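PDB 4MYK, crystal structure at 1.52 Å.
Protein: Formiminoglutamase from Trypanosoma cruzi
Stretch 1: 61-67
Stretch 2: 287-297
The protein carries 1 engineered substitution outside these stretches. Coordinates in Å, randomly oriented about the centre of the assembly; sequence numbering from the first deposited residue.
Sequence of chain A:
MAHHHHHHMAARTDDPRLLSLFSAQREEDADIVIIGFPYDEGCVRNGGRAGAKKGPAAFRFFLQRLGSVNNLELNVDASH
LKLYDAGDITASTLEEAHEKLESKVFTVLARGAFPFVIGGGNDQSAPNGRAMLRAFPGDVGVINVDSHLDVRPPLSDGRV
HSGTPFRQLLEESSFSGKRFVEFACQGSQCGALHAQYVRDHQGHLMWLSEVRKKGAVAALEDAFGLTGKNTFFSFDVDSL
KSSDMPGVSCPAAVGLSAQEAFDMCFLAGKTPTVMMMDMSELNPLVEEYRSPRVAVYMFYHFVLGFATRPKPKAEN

Stretch 1 (61-67) FFLQRLG
Stretch 2 (287-297) EEYRSPRVAVY

The end of one helix and the loop after it pack against a second helix through apolar and aromatic surfaces, with no direct hydrogen bond between them, illustrating how side chains packed on ring faces and edges can make up much of a contact. Stretch 2 is helical from Arg 290 (phi/psi near -65/-40), and the Glu 287 side chain (chi1 t, chi2 m) caps its start, OE2 accepting from Arg 290 N at 2.8 Å. The register is seen in CA–CA distances of 6.2 Å for Phe 62 and Arg 293, 6.0 Å for Leu 63 and Val 296, and 6.8 Å for Gly 67 and Tyr 297.

The CA-to-CB bond of Phe 62 (-79/-23; chi1 m, chi2 -84°) points toward the helix. Its edge meets the face of Tyr 289 (chi1 t), planes at 85° and Phe 62 CZ 3.4 Å from Tyr 289 CE1, while Arg 293 CG (chi1 m, chi2 t, chi3 p) lies over the Phe 62 ring face, 3.5 Å from Phe 62 CE1. Val 296 (chi1 t) brings CG2 to 3.6 Å from Phe 62 CB.

After the helical segment, Leu 66 (-116/161; m, t) repeats the principle: its CD1 sits over the Tyr 297 ring (chi1 -84°, chi2 -51°), 3.8 Å from Tyr 297 CE2, and its CD2 lies over the guanidinium, 3.5 Å from Arg 293 NH2. Gly 67 (91/89) adds a polar link: one water accepts from Gly 67 N at 2.9 Å and hydrogen-bonds Tyr 297 OH at 2.8 Å.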

# COMPACT_ATOMS: atom_id res chain seq x y z
N PHE A 61 14.48 6.36 -18.22
CA PHE A 61 15.41 6.68 -17.15
C PHE A 61 15.73 5.44 -16.34
O PHE A 61 16.90 5.10 -16.14
CB PHE A 61 14.84 7.76 -16.23
CG PHE A 61 15.81 8.23 -15.19
CD1 PHE A 61 15.88 7.62 -13.95
CD2 PHE A 61 16.68 9.28 -15.46
CE1 PHE A 61 16.79 8.06 -13.00
CE2 PHE A 61 17.59 9.72 -14.51
CZ PHE A 61 17.64 9.10 -13.29
N PHE A 62 14.70 4.74 -15.89
CA PHE A 62 14.90 3.57 -15.05
C PHE A 62 15.29 2.35 -15.87
O PHE A 62 15.92 1.43 -15.36
CB PHE A 62 13.69 3.34 -14.12
CG PHE A 62 13.57 4.40 -13.06
CD1 PHE A 62 14.29 4.30 -11.88
CD2 PHE A 62 12.79 5.54 -13.27
CE1 PHE A 62 14.21 5.30 -10.91
CE2 PHE A 62 12.72 6.54 -12.32
CZ PHE A 62 13.43 6.42 -11.13
N LEU A 63 14.95 2.37 -17.15
CA LEU A 63 15.36 1.32 -18.06
C LEU A 63 16.88 1.16 -18.05
O LEU A 63 17.40 0.04 -18.14
CB LEU A 63 14.90 1.61 -19.49
CG LEU A 63 15.32 0.57 -20.53
CD1 LEU A 63 14.60 -0.77 -20.32
CD2 LEU A 63 15.08 1.09 -21.93
N GLN A 64 17.58 2.29 -17.94
CA GLN A 64 19.05 2.27 -17.97
C GLN A 64 19.62 1.71 -16.68
O GLN A 64 20.82 1.49 -16.59
CB GLN A 64 19.63 3.67 -18.19
CG GLN A 64 18.85 4.59 -19.09
CD GLN A 64 18.79 4.09 -20.52
OE1 GLN A 64 19.79 3.64 -21.08
NE2 GLN A 64 17.60 4.19 -21.13
N ARG A 65 18.77 1.45 -15.69
CA ARG A 65 19.23 1.19 -14.33
C ARG A 65 18.75 -0.10 -13.66
O ARG A 65 19.36 -0.54 -12.69
CB ARG A 65 18.84 2.36 -13.44
CG ARG A 65 19.44 3.67 -13.85
CD ARG A 65 18.82 4.84 -13.12
NE ARG A 65 19.64 6.03 -13.28
CZ ARG A 65 19.68 6.76 -14.40
NH1 ARG A 65 18.94 6.42 -15.44
NH2 ARG A 65 20.46 7.83 -14.46
N LEU A 66 17.67 -0.70 -14.15
CA LEU A 66 17.04 -1.76 -13.37
C LEU A 66 17.08 -3.12 -14.05
O LEU A 66 17.29 -3.22 -15.26
CB LEU A 66 15.59 -1.39 -13.05
CG LEU A 66 15.33 -0.03 -12.40
CD1 LEU A 66 13.87 0.12 -12.06
CD2 LEU A 66 16.18 0.10 -11.16
N GLY A 67 16.89 -4.16 -13.24
CA GLY A 67 16.56 -5.50 -13.72
C GLY A 67 17.71 -6.46 -14.02
O GLY A 67 18.17 -6.53 -15.15
N GLU A 287 3.28 11.25 -10.12
CA GLU A 287 4.33 10.78 -9.23
C GLU A 287 5.48 10.29 -10.11
O GLU A 287 5.26 9.61 -11.10
CB GLU A 287 3.82 9.67 -8.31
CG GLU A 287 4.76 9.34 -7.15
CD GLU A 287 5.86 8.38 -7.54
OE1 GLU A 287 5.62 7.52 -8.41
OE2 GLU A 287 6.97 8.48 -6.98
N GLU A 288 6.72 10.65 -9.75
CA GLU A 288 7.82 10.53 -10.71
C GLU A 288 8.92 9.52 -10.39
O GLU A 288 9.76 9.25 -11.25
CB GLU A 288 8.46 11.90 -10.91
CG GLU A 288 9.07 12.47 -9.65
CD GLU A 288 10.26 13.36 -9.93
OE1 GLU A 288 11.06 13.57 -9.00
OE2 GLU A 288 10.39 13.85 -11.08
N TYR A 289 8.95 8.96 -9.19
CA TYR A 289 10.03 8.01 -8.86
C TYR A 289 9.57 6.55 -8.70
O TYR A 289 10.10 5.65 -9.36
CB TYR A 289 10.82 8.48 -7.63
CG TYR A 289 12.16 7.78 -7.52
CD1 TYR A 289 13.27 8.29 -8.19
CD2 TYR A 289 12.32 6.61 -6.78
CE1 TYR A 289 14.51 7.65 -8.11
CE2 TYR A 289 13.55 5.97 -6.70
CZ TYR A 289 14.64 6.50 -7.37
OH TYR A 289 15.87 5.88 -7.30
N ARG A 290 8.58 6.32 -7.83
CA ARG A 290 8.13 4.98 -7.48
C ARG A 290 7.41 4.29 -8.63
O ARG A 290 7.55 3.07 -8.85
CB ARG A 290 7.20 5.05 -6.28
CG ARG A 290 7.86 5.51 -4.98
CD ARG A 290 6.84 5.59 -3.83
NE ARG A 290 6.20 4.32 -3.52
CZ ARG A 290 4.88 4.12 -3.45
NH1 ARG A 290 4.02 5.12 -3.66
NH2 ARG A 290 4.40 2.92 -3.17
N SER A 291 6.62 5.08 -9.36
CA SER A 291 5.73 4.53 -10.37
C SER A 291 6.47 4.10 -11.65
O SER A 291 6.21 3.04 -12.20
CB SER A 291 4.59 5.51 -10.64
OG SER A 291 3.94 5.83 -9.42
N PRO A 292 7.41 4.93 -12.12
CA PRO A 292 8.27 4.53 -13.24
C PRO A 292 9.11 3.28 -12.95
O PRO A 292 9.34 2.48 -13.85
CB PRO A 292 9.17 5.75 -13.43
CG PRO A 292 8.28 6.90 -13.01
CD PRO A 292 7.51 6.38 -11.84
N ARG A 293 9.56 3.12 -11.71
CA ARG A 293 10.26 1.89 -11.33
C ARG A 293 9.35 0.68 -11.51
O ARG A 293 9.76 -0.34 -12.04
CB ARG A 293 10.79 1.97 -9.89
CG ARG A 293 11.86 3.03 -9.68
CD ARG A 293 12.50 2.94 -8.31
NE ARG A 293 13.16 1.64 -8.10
CZ ARG A 293 14.47 1.46 -8.05
NH1 ARG A 293 15.29 2.50 -8.20
NH2 ARG A 293 14.97 0.25 -7.85
N VAL A 294 8.10 0.79 -11.07
CA VAL A 294 7.17 -0.32 -11.23
C VAL A 294 7.00 -0.68 -12.70
O VAL A 294 6.98 -1.86 -13.06
CB VAL A 294 5.81 -0.02 -10.59
CG1 VAL A 294 4.79 -1.09 -10.98
CG2 VAL A 294 5.96 0.10 -9.08
N ALA A 295 6.88 0.34 -13.55
CA ALA A 295 6.64 0.17 -14.98
C ALA A 295 7.80 -0.57 -15.63
O ALA A 295 7.59 -1.50 -16.42
CB ALA A 295 6.42 1.52 -15.65
N VAL A 296 9.03 -0.17 -15.29
CA VAL A 296 10.22 -0.84 -15.81
C VAL A 296 10.31 -2.28 -15.29
O VAL A 296 10.66 -3.19 -16.03
CB VAL A 296 11.53 -0.05 -15.49
CG1 VAL A 296 12.76 -0.87 -15.85
CG2 VAL A 296 11.55 1.30 -16.23
N TYR A 297 9.96 -2.48 -14.02
CA TYR A 297 9.98 -3.81 -13.42
C TYR A 297 8.94 -4.73 -14.04
O TYR A 297 9.14 -5.93 -14.16
CB TYR A 297 9.81 -3.73 -11.91
CG TYR A 297 11.10 -3.47 -11.16
CD1 TYR A 297 12.23 -4.24 -11.41
CD2 TYR A 297 11.19 -2.47 -10.21
CE1 TYR A 297 13.42 -4.01 -10.74
CE2 TYR A 297 12.37 -2.23 -9.53
CZ TYR A 297 13.48 -3.00 -9.80
OH TYR A 297 14.67 -2.78 -9.12
O HOH W 1 16.97 -3.75 -10.42